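Local atomic coordinates of RNA-dependent RNA polymerase (Taggert virus, PDB entry 6DX3), a protein that contains a viral OTU domain, the part modelled here, which is an OTU-like cysteine protease and probably removes ubiquitin from conjugated proteins. Residues 5-9 and 19-23; 12-16 and 77-81; 40-44 and 149-153; 115-121 and 141-147. All blocks are in the same frame, centred on the assembly; numbering follows the deposited sequence.

Contact 1: 5-9 and 19-23; sequences VNFDW and SPVDL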
loop_
_atom_site.group_PDB
_atom_site.type_symbol
_atom_site.label_atom_id
_atom_site.label_comp_id
_atom_site.label_asym_id
_atom_site.label_seq_id
_atom_site.Cartn_x
_atom_site.Cartn_y
_atom_site.Cartn_z
ATOM N N VAL A 5 11.278 -14.845 -5.500
ATOM C CA VAL A 5 11.020 -14.953 -4.069
ATOM C C VAL A 5 9.916 -15.978 -3.815
ATOM O O VAL A 5 8.872 -15.960 -4.469
ATOM C CB VAL A 5 10.664 -13.581 -3.460
ATOM C CG1 VAL A 5 9.584 -12.891 -4.280
ATOM C CG2 VAL A 5 10.233 -13.727 -2.007
ATOM N N ASN A 6 10.157 -16.880 -2.868
ATOM C CA ASN A 6 9.213 -17.943 -2.552
ATOM C C ASN A 6 8.264 -17.474 -1.456
ATOM O O ASN A 6 8.701 -17.123 -0.355
ATOM C CB ASN A 6 9.952 -19.210 -2.121
ATOM C CG ASN A 6 10.456 -20.018 -3.300
ATOM O OD1 ASN A 6 9.779 -20.135 -4.323
ATOM N ND2 ASN A 6 11.649 -20.585 -3.163
ATOM N N PHE A 7 6.971 -17.468 -1.760
ATOM C CA PHE A 7 5.939 -17.071 -0.815
ATOM C C PHE A 7 5.338 -18.294 -0.132
ATOM O O PHE A 7 5.417 -19.420 -0.627
ATOM C CB PHE A 7 4.824 -16.284 -1.513
ATOM C CG PHE A 7 5.285 -15.010 -2.167
ATOM C CD1 PHE A 7 5.430 -14.938 -3.543
ATOM C CD2 PHE A 7 5.551 -13.883 -1.411
ATOM C CE1 PHE A 7 5.844 -13.769 -4.151
ATOM C CE2 PHE A 7 5.964 -12.710 -2.011
ATOM C CZ PHE A 7 6.110 -12.651 -3.383
ATOM N N ASP A 8 4.725 -18.049 1.027
ATOM C CA ASP A 8 3.894 -19.026 1.731
ATOM C C ASP A 8 2.592 -18.299 2.062
ATOM O O ASP A 8 2.383 -17.844 3.188
ATOM C CB ASP A 8 4.592 -19.574 2.976
ATOM C CG ASP A 8 3.748 -20.591 3.718
ATOM O OD1 ASP A 8 3.897 -20.702 4.953
ATOM O OD2 ASP A 8 2.931 -21.275 3.066
ATOM N N TRP A 9 1.721 -18.182 1.063
ATOM C CA TRP A 9 0.549 -17.326 1.187
ATOM C C TRP A 9 -0.476 -17.928 2.138
ATOM O O TRP A 9 -0.769 -19.125 2.091
ATOM C CB TRP A 9 -0.091 -17.098 -0.183
ATOM C CG TRP A 9 0.713 -16.226 -1.098
ATOM C CD1 TRP A 9 1.287 -16.591 -2.281
ATOM C CD2 TRP A 9 1.026 -14.839 -0.912
ATOM N NE1 TRP A 9 1.940 -15.519 -2.842
ATOM C CE2 TRP A 9 1.795 -14.433 -2.020
ATOM C CE3 TRP A 9 0.733 -13.903 0.084
ATOM C CZ2 TRP A 9 2.272 -13.133 -2.160
ATOM C CZ3 TRP A 9 1.210 -12.611 -0.058
ATOM C CH2 TRP A 9 1.972 -12.239 -1.169
ATOM N N SER A 19 2.118 -13.554 3.953
ATOM C CA SER A 19 3.176 -14.517 3.723
ATOM C C SER A 19 4.458 -14.081 4.418
ATOM O O SER A 19 4.865 -12.920 4.266
ATOM C CB SER A 19 3.441 -14.694 2.227
ATOM O OG SER A 19 4.663 -15.376 2.006
ATOM N N PRO A 20 5.102 -14.958 5.183
ATOM C CA PRO A 20 6.462 -14.662 5.635
ATOM C C PRO A 20 7.437 -14.756 4.474
ATOM O O PRO A 20 7.264 -15.555 3.551
ATOM C CB PRO A 20 6.735 -15.744 6.685
ATOM C CG PRO A 20 5.863 -16.888 6.265
ATOM C CD PRO A 20 4.619 -16.257 5.685
ATOM N N VAL A 21 8.460 -13.901 4.514
ATOM C CA VAL A 21 9.521 -13.886 3.513
ATOM C C VAL A 21 10.850 -13.634 4.214
ATOM O O VAL A 21 10.905 -13.329 5.406
ATOM C CB VAL A 21 9.295 -12.825 2.409
ATOM C CG1 VAL A 21 8.009 -13.090 1.642
ATOM C CG2 VAL A 21 9.291 -11.426 3.003
ATOM N N ASP A 22 11.932 -13.771 3.448
ATOM C CA ASP A 22 13.295 -13.467 3.900
ATOM C C ASP A 22 14.004 -12.861 2.690
ATOM O O ASP A 22 14.621 -13.578 1.896
ATOM C CB ASP A 22 14.021 -14.700 4.421
ATOM C CG ASP A 22 15.498 -14.442 4.684
ATOM O OD1 ASP A 22 15.819 -13.902 5.766
ATOM O OD2 ASP A 22 16.331 -14.779 3.814
ATOM N N LEU A 23 13.911 -11.539 2.549
ATOM C CA LEU A 23 14.235 -10.906 1.280
ATOM C C LEU A 23 15.086 -9.655 1.449
ATOM O O LEU A 23 14.767 -8.759 2.236
ATOM C CB LEU A 23 12.940 -10.583 0.497
ATOM C CG LEU A 23 13.049 -9.693 -0.739
ATOM C CD1 LEU A 23 12.274 -10.289 -1.903
ATOM C CD2 LEU A 23 12.501 -8.313 -0.416
#

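Contact 2: 12-16 and 77-81; sequences LLNGY and EETKT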
loop_
_atom_site.group_PDB
_atom_site.type_symbol
_atom_site.label_atom_id
_atom_site.label_comp_id
_atom_site.label_asym_id
_atom_site.label_seq_id
_atom_site.Cartn_x
_atom_site.Cartn_y
_atom_site.Cartn_z
ATOM N N LEU A 12 -6.368 -14.597 4.609
ATOM C CA LEU A 12 -6.859 -14.291 5.943
ATOM C C LEU A 12 -8.358 -14.028 5.925
ATOM O O LEU A 12 -8.918 -13.566 4.929
ATOM C CB LEU A 12 -6.133 -13.074 6.517
ATOM C CG LEU A 12 -4.607 -13.152 6.499
ATOM C CD1 LEU A 12 -3.997 -11.952 7.215
ATOM C CD2 LEU A 12 -4.142 -14.449 7.125
ATOM N N LEU A 13 -9.005 -14.321 7.057
ATOM C CA LEU A 13 -10.396 -13.917 7.227
ATOM C C LEU A 13 -10.544 -12.402 7.138
ATOM O O LEU A 13 -11.615 -11.902 6.773
ATOM C CB LEU A 13 -10.931 -14.431 8.566
ATOM C CG LEU A 13 -12.447 -14.600 8.679
ATOM C CD1 LEU A 13 -12.919 -15.799 7.868
ATOM C CD2 LEU A 13 -12.876 -14.735 10.133
ATOM N N ASN A 14 -9.477 -11.661 7.452
ATOM C CA ASN A 14 -9.510 -10.204 7.377
ATOM C C ASN A 14 -9.681 -9.688 5.954
ATOM O O ASN A 14 -10.005 -8.510 5.778
ATOM C CB ASN A 14 -8.233 -9.620 7.982
ATOM C CG ASN A 14 -8.444 -9.089 9.382
ATOM O OD1 ASN A 14 -8.926 -7.972 9.569
ATOM N ND2 ASN A 14 -8.080 -9.891 10.381
ATOM N N GLY A 15 -9.454 -10.518 4.947
ATOM C CA GLY A 15 -9.714 -10.152 3.574
ATOM C C GLY A 15 -8.506 -9.892 2.685
ATOM O O GLY A 15 -8.659 -9.224 1.653
ATOM N N TYR A 16 -7.328 -10.395 3.042
ATOM C CA TYR A 16 -6.137 -10.223 2.220
ATOM C C TYR A 16 -5.197 -11.391 2.477
ATOM O O TYR A 16 -5.455 -12.247 3.326
ATOM C CB TYR A 16 -5.456 -8.877 2.499
ATOM C CG TYR A 16 -5.133 -8.636 3.958
ATOM C CD1 TYR A 16 -3.891 -8.970 4.479
ATOM C CD2 TYR A 16 -6.073 -8.068 4.811
ATOM C CE1 TYR A 16 -3.593 -8.746 5.811
ATOM C CE2 TYR A 16 -5.785 -7.842 6.142
ATOM C CZ TYR A 16 -4.547 -8.184 6.637
ATOM O OH TYR A 16 -4.261 -7.959 7.964
ATOM N N GLU A 77 -13.732 -6.549 5.876
ATOM C CA GLU A 77 -13.546 -7.143 7.197
ATOM C C GLU A 77 -12.462 -6.433 7.996
ATOM O O GLU A 77 -12.521 -6.409 9.230
ATOM C CB GLU A 77 -13.211 -8.632 7.075
ATOM C CG GLU A 77 -14.268 -9.450 6.357
ATOM C CD GLU A 77 -15.627 -9.366 7.025
ATOM O OE1 GLU A 77 -15.724 -9.665 8.234
ATOM O OE2 GLU A 77 -16.602 -8.986 6.342
ATOM N N GLU A 78 -11.465 -5.860 7.321
ATOM C CA GLU A 78 -10.385 -5.186 8.032
ATOM C C GLU A 78 -10.890 -4.026 8.883
ATOM O O GLU A 78 -10.232 -3.657 9.863
ATOM C CB GLU A 78 -9.321 -4.698 7.040
ATOM C CG GLU A 78 -8.119 -4.048 7.709
ATOM C CD GLU A 78 -6.860 -4.087 6.865
ATOM O OE1 GLU A 78 -5.778 -3.835 7.432
ATOM O OE2 GLU A 78 -6.944 -4.363 5.647
ATOM N N THR A 79 -12.054 -3.457 8.556
ATOM C CA THR A 79 -12.584 -2.373 9.374
ATOM C C THR A 79 -12.970 -2.832 10.775
ATOM O O THR A 79 -13.032 -2.002 11.688
ATOM C CB THR A 79 -13.802 -1.730 8.705
ATOM O OG1 THR A 79 -14.920 -2.619 8.790
ATOM C CG2 THR A 79 -13.516 -1.402 7.242
ATOM N N LYS A 80 -13.206 -4.128 10.976
ATOM C CA LYS A 80 -13.809 -4.582 12.225
ATOM C C LYS A 80 -12.852 -4.517 13.409
ATOM O O LYS A 80 -13.305 -4.586 14.557
ATOM C CB LYS A 80 -14.349 -6.002 12.052
ATOM C CG LYS A 80 -15.627 -6.070 11.219
ATOM C CD LYS A 80 -15.916 -7.489 10.762
ATOM C CE LYS A 80 -17.321 -7.618 10.196
ATOM N NZ LYS A 80 -17.563 -8.971 9.615
ATOM N N THR A 81 -11.549 -4.370 13.170
ATOM C CA THR A 81 -10.574 -4.268 14.248
ATOM C C THR A 81 -10.009 -2.856 14.390
ATOM O O THR A 81 -8.929 -2.679 14.965
ATOM C CB THR A 81 -9.442 -5.274 14.039
ATOM O OG1 THR A 81 -8.963 -5.188 12.694
ATOM C CG2 THR A 81 -9.934 -6.690 14.304
HETATM O O HOH W 1 -10.605 -7.067 11.033
#

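Contact 3: 40-44 and 149-153; sequences CLYHS and NHYDY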
loop_
_atom_site.group_PDB
_atom_site.type_symbol
_atom_site.label_atom_id
_atom_site.label_comp_id
_atom_site.label_asym_id
_atom_site.label_seq_id
_atom_site.Cartn_x
_atom_site.Cartn_y
_atom_site.Cartn_z
ATOM N N CYS A 40 3.199 9.846 3.082
ATOM C CA CYS A 40 4.098 8.963 2.343
ATOM C C CYS A 40 3.394 7.731 1.783
ATOM O O CYS A 40 3.790 7.226 0.725
ATOM C CB CYS A 40 5.252 8.537 3.248
ATOM S SG CYS A 40 4.679 7.775 4.774
ATOM N N LEU A 41 2.375 7.213 2.473
ATOM C CA LEU A 41 1.628 6.091 1.906
ATOM C C LEU A 41 0.985 6.489 0.584
ATOM O O LEU A 41 1.086 5.763 -0.412
ATOM C CB LEU A 41 0.565 5.590 2.884
ATOM C CG LEU A 41 -0.333 4.511 2.264
ATOM C CD1 LEU A 41 0.451 3.224 2.022
ATOM C CD2 LEU A 41 -1.567 4.236 3.104
ATOM N N TYR A 42 0.337 7.656 0.555
ATOM C CA TYR A 42 -0.347 8.105 -0.653
ATOM C C TYR A 42 0.636 8.503 -1.746
ATOM O O TYR A 42 0.347 8.313 -2.932
ATOM C CB TYR A 42 -1.288 9.259 -0.311
ATOM C CG TYR A 42 -2.234 8.916 0.815
ATOM C CD1 TYR A 42 -3.200 7.930 0.652
ATOM C CD2 TYR A 42 -2.156 9.560 2.042
ATOM C CE1 TYR A 42 -4.067 7.600 1.675
ATOM C CE2 TYR A 42 -3.024 9.236 3.076
ATOM C CZ TYR A 42 -3.976 8.252 2.884
ATOM O OH TYR A 42 -4.844 7.919 3.897
ATOM N N HIS A 43 1.792 9.058 -1.372
ATOM C CA HIS A 43 2.857 9.302 -2.342
ATOM C C HIS A 43 3.273 8.005 -3.026
ATOM O O HIS A 43 3.363 7.937 -4.257
ATOM C CB HIS A 43 4.067 9.933 -1.650
ATOM C CG HIS A 43 3.913 11.390 -1.343
ATOM N ND1 HIS A 43 3.836 12.355 -2.326
ATOM C CD2 HIS A 43 3.849 12.049 -0.163
ATOM C CE1 HIS A 43 3.720 13.544 -1.763
ATOM N NE2 HIS A 43 3.723 13.386 -0.452
ATOM N N SER A 44 3.538 6.961 -2.232
ATOM C CA SER A 44 4.032 5.706 -2.787
ATOM C C SER A 44 2.972 4.994 -3.613
ATOM O O SER A 44 3.302 4.345 -4.610
ATOM C CB SER A 44 4.530 4.799 -1.660
ATOM O OG SER A 44 3.580 4.738 -0.613
ATOM N N ASN A 149 6.658 3.791 10.400
ATOM C CA ASN A 149 5.471 4.486 9.924
ATOM C C ASN A 149 5.618 5.027 8.506
ATOM O O ASN A 149 4.614 5.443 7.923
ATOM C CB ASN A 149 5.124 5.623 10.890
ATOM C CG ASN A 149 4.729 5.118 12.267
ATOM O OD1 ASN A 149 4.185 4.024 12.408
ATOM N ND2 ASN A 149 5.013 5.912 13.292
ATOM N N HIS A 150 6.820 5.009 7.936
ATOM C CA HIS A 150 7.081 5.531 6.598
ATOM C C HIS A 150 6.804 4.472 5.534
ATOM O O HIS A 150 6.936 3.269 5.777
ATOM C CB HIS A 150 8.533 6.011 6.492
ATOM C CG HIS A 150 8.890 6.584 5.155
ATOM N ND1 HIS A 150 8.607 7.886 4.804
ATOM C CD2 HIS A 150 9.521 6.036 4.088
ATOM C CE1 HIS A 150 9.044 8.117 3.578
ATOM N NE2 HIS A 150 9.603 7.010 3.122
ATOM N N TYR A 151 6.432 4.938 4.339
ATOM C CA TYR A 151 6.188 4.079 3.185
ATOM C C TYR A 151 7.007 4.579 2.006
ATOM O O TYR A 151 7.019 5.779 1.720
ATOM C CB TYR A 151 4.702 4.058 2.802
ATOM C CG TYR A 151 3.818 3.188 3.667
ATOM C CD1 TYR A 151 3.703 1.823 3.424
ATOM C CD2 TYR A 151 3.077 3.736 4.707
ATOM C CE1 TYR A 151 2.888 1.025 4.200
ATOM C CE2 TYR A 151 2.256 2.945 5.489
ATOM C CZ TYR A 151 2.168 1.588 5.231
ATOM O OH TYR A 151 1.356 0.794 6.010
ATOM N N ASP A 152 7.684 3.661 1.322
ATOM C CA ASP A 152 8.369 3.966 0.076
ATOM C C ASP A 152 7.825 3.066 -1.025
ATOM O O ASP A 152 7.214 2.027 -0.762
ATOM C CB ASP A 152 9.891 3.782 0.194
ATOM C CG ASP A 152 10.564 4.908 0.962
ATOM O OD1 ASP A 152 10.241 6.088 0.719
ATOM O OD2 ASP A 152 11.421 4.605 1.817
ATOM N N TYR A 153 8.047 3.482 -2.268
ATOM C CA TYR A 153 7.672 2.684 -3.426
ATOM C C TYR A 153 8.807 1.741 -3.797
ATOM O O TYR A 153 9.984 2.088 -3.671
ATOM C CB TYR A 153 7.333 3.579 -4.619
ATOM C CG TYR A 153 6.857 2.809 -5.832
ATOM C CD1 TYR A 153 5.604 2.212 -5.846
ATOM C CD2 TYR A 153 7.660 2.675 -6.959
ATOM C CE1 TYR A 153 5.160 1.502 -6.944
ATOM C CE2 TYR A 153 7.220 1.967 -8.070
ATOM C CZ TYR A 153 5.967 1.384 -8.053
ATOM O OH TYR A 153 5.513 0.676 -9.143
#

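Contact 4: 115-121 and 141-147; sequences TVYIWHE and SINIMHR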
loop_
_atom_site.group_PDB
_atom_site.type_symbol
_atom_site.label_atom_id
_atom_site.label_comp_id
_atom_site.label_asym_id
_atom_site.label_seq_id
_atom_site.Cartn_x
_atom_site.Cartn_y
_atom_site.Cartn_z
ATOM N N THR A 115 -3.723 -4.659 -7.602
ATOM C CA THR A 115 -3.137 -5.416 -6.508
ATOM C C THR A 115 -1.968 -4.641 -5.915
ATOM O O THR A 115 -1.177 -4.034 -6.642
ATOM C CB THR A 115 -2.678 -6.792 -6.994
ATOM O OG1 THR A 115 -3.803 -7.518 -7.506
ATOM C CG2 THR A 115 -2.051 -7.583 -5.860
ATOM N N VAL A 116 -1.877 -4.647 -4.586
ATOM C CA VAL A 116 -0.820 -3.947 -3.866
ATOM C C VAL A 116 -0.139 -4.920 -2.917
ATOM O O VAL A 116 -0.806 -5.577 -2.110
ATOM C CB VAL A 116 -1.355 -2.729 -3.088
ATOM C CG1 VAL A 116 -0.219 -2.051 -2.333
ATOM C CG2 VAL A 116 -2.034 -1.745 -4.032
ATOM N N TYR A 117 1.184 -5.012 -3.017
ATOM C CA TYR A 117 2.009 -5.730 -2.057
ATOM C C TYR A 117 2.585 -4.722 -1.073
ATOM O O TYR A 117 3.097 -3.676 -1.486
ATOM C CB TYR A 117 3.149 -6.481 -2.748
ATOM C CG TYR A 117 2.748 -7.674 -3.591
ATOM C CD1 TYR A 117 3.334 -8.915 -3.385
ATOM C CD2 TYR A 117 1.808 -7.556 -4.607
ATOM C CE1 TYR A 117 2.986 -10.007 -4.155
ATOM C CE2 TYR A 117 1.451 -8.642 -5.381
ATOM C CZ TYR A 117 2.045 -9.865 -5.150
ATOM O OH TYR A 117 1.698 -10.953 -5.917
ATOM N N ILE A 118 2.506 -5.033 0.217
ATOM C CA ILE A 118 3.092 -4.204 1.266
ATOM C C ILE A 118 4.180 -5.026 1.939
ATOM O O ILE A 118 3.885 -5.974 2.680
ATOM C CB ILE A 118 2.053 -3.727 2.289
ATOM C CG1 ILE A 118 0.833 -3.127 1.587
ATOM C CG2 ILE A 118 2.675 -2.705 3.230
ATOM C CD1 ILE A 118 -0.232 -2.629 2.556
ATOM N N TRP A 119 5.434 -4.668 1.684
ATOM C CA TRP A 119 6.574 -5.381 2.244
ATOM C C TRP A 119 7.006 -4.708 3.540
ATOM O O TRP A 119 7.257 -3.500 3.567
ATOM C CB TRP A 119 7.733 -5.415 1.245
ATOM C CG TRP A 119 7.350 -5.972 -0.097
ATOM C CD1 TRP A 119 6.657 -5.332 -1.086
ATOM C CD2 TRP A 119 7.641 -7.284 -0.596
ATOM N NE1 TRP A 119 6.498 -6.166 -2.168
ATOM C CE2 TRP A 119 7.096 -7.367 -1.894
ATOM C CE3 TRP A 119 8.309 -8.395 -0.072
ATOM C CZ2 TRP A 119 7.198 -8.519 -2.675
ATOM C CZ3 TRP A 119 8.411 -9.537 -0.849
ATOM C CH2 TRP A 119 7.857 -9.591 -2.135
ATOM N N HIS A 120 7.091 -5.490 4.612
ATOM C CA HIS A 120 7.417 -4.953 5.926
ATOM C C HIS A 120 8.914 -5.073 6.182
ATOM O O HIS A 120 9.457 -6.182 6.218
ATOM C CB HIS A 120 6.640 -5.669 7.026
ATOM C CG HIS A 120 7.133 -5.353 8.403
ATOM N ND1 HIS A 120 8.011 -6.168 9.083
ATOM C CD2 HIS A 120 6.886 -4.301 9.220
ATOM C CE1 HIS A 120 8.278 -5.637 10.263
ATOM N NE2 HIS A 120 7.608 -4.503 10.371
ATOM N N GLU A 121 9.567 -3.930 6.379
ATOM C CA GLU A 121 10.983 -3.896 6.706
ATOM C C GLU A 121 11.183 -4.154 8.194
ATOM O O GLU A 121 10.605 -3.462 9.038
ATOM C CB GLU A 121 11.581 -2.542 6.323
ATOM C CG GLU A 121 13.066 -2.401 6.611
ATOM C CD GLU A 121 13.558 -0.985 6.397
ATOM O OE1 GLU A 121 12.818 -0.045 6.752
ATOM O OE2 GLU A 121 14.671 -0.808 5.855
ATOM N N SER A 141 1.855 -5.739 -10.133
ATOM C CA SER A 141 1.154 -5.104 -9.029
ATOM C C SER A 141 1.975 -3.929 -8.512
ATOM O O SER A 141 3.123 -3.716 -8.907
ATOM C CB SER A 141 0.890 -6.102 -7.895
ATOM O OG SER A 141 0.224 -7.257 -8.369
ATOM N N ILE A 142 1.370 -3.169 -7.610
ATOM C CA ILE A 142 2.064 -2.103 -6.902
ATOM C C ILE A 142 2.759 -2.700 -5.686
ATOM O O ILE A 142 2.132 -3.392 -4.876
ATOM C CB ILE A 142 1.090 -0.990 -6.486
ATOM C CG1 ILE A 142 0.509 -0.302 -7.727
ATOM C CG2 ILE A 142 1.786 0.009 -5.572
ATOM C CD1 ILE A 142 -0.676 0.585 -7.427
ATOM N N ASN A 143 4.057 -2.448 -5.563
ATOM C CA ASN A 143 4.831 -2.882 -4.409
ATOM C C ASN A 143 5.283 -1.657 -3.628
ATOM O O ASN A 143 5.840 -0.718 -4.207
ATOM C CB ASN A 143 6.035 -3.721 -4.839
ATOM C CG ASN A 143 5.630 -5.003 -5.539
ATOM O OD1 ASN A 143 5.505 -6.054 -4.909
ATOM N ND2 ASN A 143 5.419 -4.925 -6.850
ATOM N N ILE A 144 5.020 -1.659 -2.321
ATOM C CA ILE A 144 5.463 -0.595 -1.432
ATOM C C ILE A 144 6.152 -1.222 -0.228
ATOM O O ILE A 144 5.964 -2.400 0.084
ATOM C CB ILE A 144 4.310 0.330 -0.978
ATOM C CG1 ILE A 144 3.293 -0.437 -0.138
ATOM C CG2 ILE A 144 3.622 0.973 -2.172
ATOM C CD1 ILE A 144 2.164 0.428 0.358
ATOM N N MET A 145 6.963 -0.411 0.450
ATOM C CA MET A 145 7.804 -0.861 1.551
ATOM C C MET A 145 7.374 -0.151 2.826
ATOM O O MET A 145 7.417 1.082 2.899
ATOM C CB MET A 145 9.282 -0.588 1.254
ATOM C CG MET A 145 10.269 -1.312 2.170
ATOM S SD MET A 145 11.977 -1.090 1.619
ATOM C CE MET A 145 12.878 -1.325 3.139
ATOM N N HIS A 146 6.975 -0.926 3.829
ATOM C CA HIS A 146 6.536 -0.390 5.113
ATOM C C HIS A 146 7.730 -0.295 6.055
ATOM O O HIS A 146 8.295 -1.320 6.453
ATOM C CB HIS A 146 5.441 -1.280 5.704
ATOM C CG HIS A 146 4.653 -0.633 6.798
ATOM N ND1 HIS A 146 3.796 -1.342 7.614
ATOM C CD2 HIS A 146 4.581 0.656 7.205
ATOM C CE1 HIS A 146 3.231 -0.518 8.479
ATOM N NE2 HIS A 146 3.693 0.700 8.253
ATOM N N ARG A 147 8.108 0.929 6.418
ATOM C CA ARG A 147 9.314 1.198 7.201
ATOM C C ARG A 147 8.910 1.972 8.451
ATOM O O ARG A 147 8.847 3.205 8.426
ATOM C CB ARG A 147 10.334 1.966 6.366
ATOM C CG ARG A 147 10.340 1.563 4.904
ATOM C CD ARG A 147 11.417 2.295 4.117
ATOM N NE ARG A 147 12.757 1.813 4.421
ATOM C CZ ARG A 147 13.853 2.208 3.779
ATOM N NH1 ARG A 147 13.762 3.096 2.797
ATOM N NH2 ARG A 147 15.043 1.722 4.116
HETATM O O HOH W 2 8.812 -1.475 9.380
#

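Contact 1: 5-9 and 19-23
The two segments run nearly antiparallel, 165° apart, yet only residues 19-23 form a regular strand; the N-terminal segment lies beside it as an extended loop leading into strand 10-11. The gap narrows from 7.4 Å between the CA atoms of Val5 and Leu23 to 4.6 Å between those of Trp9 and Ser19. Val5, at the wide end, fills the space with side chain: its CB lies 4.0 Å from Leu23 CD1 and its CG2 4.3 Å from Val21 CG1. Phe7 sets CD2 4.0 Å from the same Val21 CG1, while Ser19 OG sits at the ring's edge. At Asp8 the backbone engages: its N donates to Ser19 OG (2.8 Å, 166°), and its O receives a CA-H...O contact from Ser19 CA at 3.5 Å. Trp9 then turns a ring face to Ser19: Ser19 CB lies 4.0 Å from the centroid of the Trp9 six-membered ring, a CH-pi contact. Arg132 of strand 126-133 makes a cation-pi contact with Trp9. Ser19 OG also donates to Pro20 O (3.0 Å), so one hydroxyl accepts and donates. A side-chain hydrogen bond plus apolar packing thus joins this segment to the sheet, in place of a backbone ladder.

Contact 2: 12-16 and 77-81
Residues 12-15 make a type I turn closed by Gly15 N to Leu12 O (3.1 Å); with Leu12 N to Tyr16 O (2.8 Å) and a positive phi at Gly15, this is the type I plus G1 bulge pattern, here linking strands 10-11 and 17-24. Opposite it, 77-80 is a short 3-10 turn, with Lys80 N bonded to Glu77 O at 3.0 Å. The CA atoms of the two segments are nearest at Asn14 and Glu77, 5.1 Å apart, where Asn14 O rests 3.5 Å from Glu77 CB and Leu13 O 3.6 Å from Glu77 CG. Glu77 OE1 instead pairs with Lys80 NZ in a very short salt bridge (2.4 Å). A water donates to Asn14 OD1 (2.4 Å) and Glu77 O (2.7 Å) and accepts from Thr81 OG1 (3.0 Å). Glu78 OE2 lies 3.7 Å from Tyr16 CE2, but its bonds go to Tyr133 and Asn106. The hairpin tip therefore meets the helical side of the domain through van der Waals contact and one bridging water.

Contact 3: 40-44 and 149-153
Leu41 sets its CD1 over one face of the Tyr151 ring, 3.6 Å from the centroid and only 6° off the normal, a clean CH-pi contact, and its CB is 3.6 Å from Tyr151 CD2. One turn further on, Ser44 packs against the strand as well, with OG 3.7 Å from Tyr151 CB and CB 3.8 Å from Asp152 C, while Ser44 O approaches Tyr153 CD1 at 3.4 Å. At the helix start, Cys40 SG accepts a weak hydrogen bond from Tyr151 N (3.4 Å, 141°). The imidazole of His150 swings back beside the same cysteine, bringing ND1 to 3.9 Å from Cys40 SG and 3.8 Å from Cys40 CB; the sulfur meets the ring obliquely. On the far side of that ring, NE2 donates to Asp152 OD1 at 2.7 Å. A cysteine at the N terminus of a helix facing a histidine on a strand is the arrangement of OTU cysteine proteases, so Cys40 and His150 are probably the nucleophile and its base. Helix 40-44 and strand 150-153 run almost parallel, 10° apart with axes 6.8 Å from each other. The helix is sandwiched: Tyr42 turns from the strand onto helix 57-72, Leu41 also touches Val105 of helix 102-112, and on the sheet side Leu41 and Ser44 pack on Ile144 of strand 142-147, as does Tyr151 from the neighbouring strand.

Contact 4: 115-121 and 141-147
Here two parallel strands pair in the central mixed sheet of the OTU fold, their axes 4.5 Å apart and turned by 29°. The ladder alternates regularly, as in Tyr117 N to Ile142 O (2.6 Å), Ile144 N to Tyr117 O (2.9 Å) and Trp119 N to Ile144 O (2.8 Å). On the face carrying Val116, Ile118 and His120, Ile144 is the main bump: its CD1 slots into the hollow between Val116 CG1 (4.4 Å) and Ile118 CG1 (4.0 Å). Val116 CG2 packs on Ile142 CB at 4.0 Å, and Ile118 CG2 rests on His146 CB at the same distance; Val105 of helix 102-112 packs on Val116 and Ile118. The other face is built of larger pieces. Tyr117 and Trp119 stand up as neighbouring rings, and Asn143 fills the notch at their feet, its OD1 lying 3.2 Å from Tyr117 CB and accepting a hydrogen bond from Trp119 NE1 (2.9 Å). Ser141 OG sits at the tyrosine edge, 3.5 Å from Tyr117 CE2, and bonds to Pro137. Further along, Met145 extends until CE is 3.3 Å from Glu121 OE2, an oxygen that also accepts from Lys125 N. The far end closes with a two-pronged salt bridge: Arg147 NE gives to Glu121 OE1 at 3.0 Å, and Arg147 NH2 to Glu121 OE2 at 3.1 Å.

How the contacts relate
Contact 4 touches both contact 1 and contact 3. Its centre is about 9 Å from that of contact 3, the probable active site, and the two are joined directly: Asp152 O lies 2.7 Å from Met145 N, a probable hydrogen bond, and Asp152 OD2 bridges to Arg147 NH1 at 3.0 Å. On the sheet face carrying Tyr117 and Trp119, contact 1 packs its aromatics, with Phe7 CE2 3.7 Å from Trp119 CH2 and Trp9 CZ2 3.8 Å from Tyr117 CE1; the centres of contacts 1 and 4 are about 13 Å apart. Contact 2 stays about 7 Å from contact 4 at the nearest atoms and, between centres, about 20 Å from contact 1 and about 22 Å from contact 3.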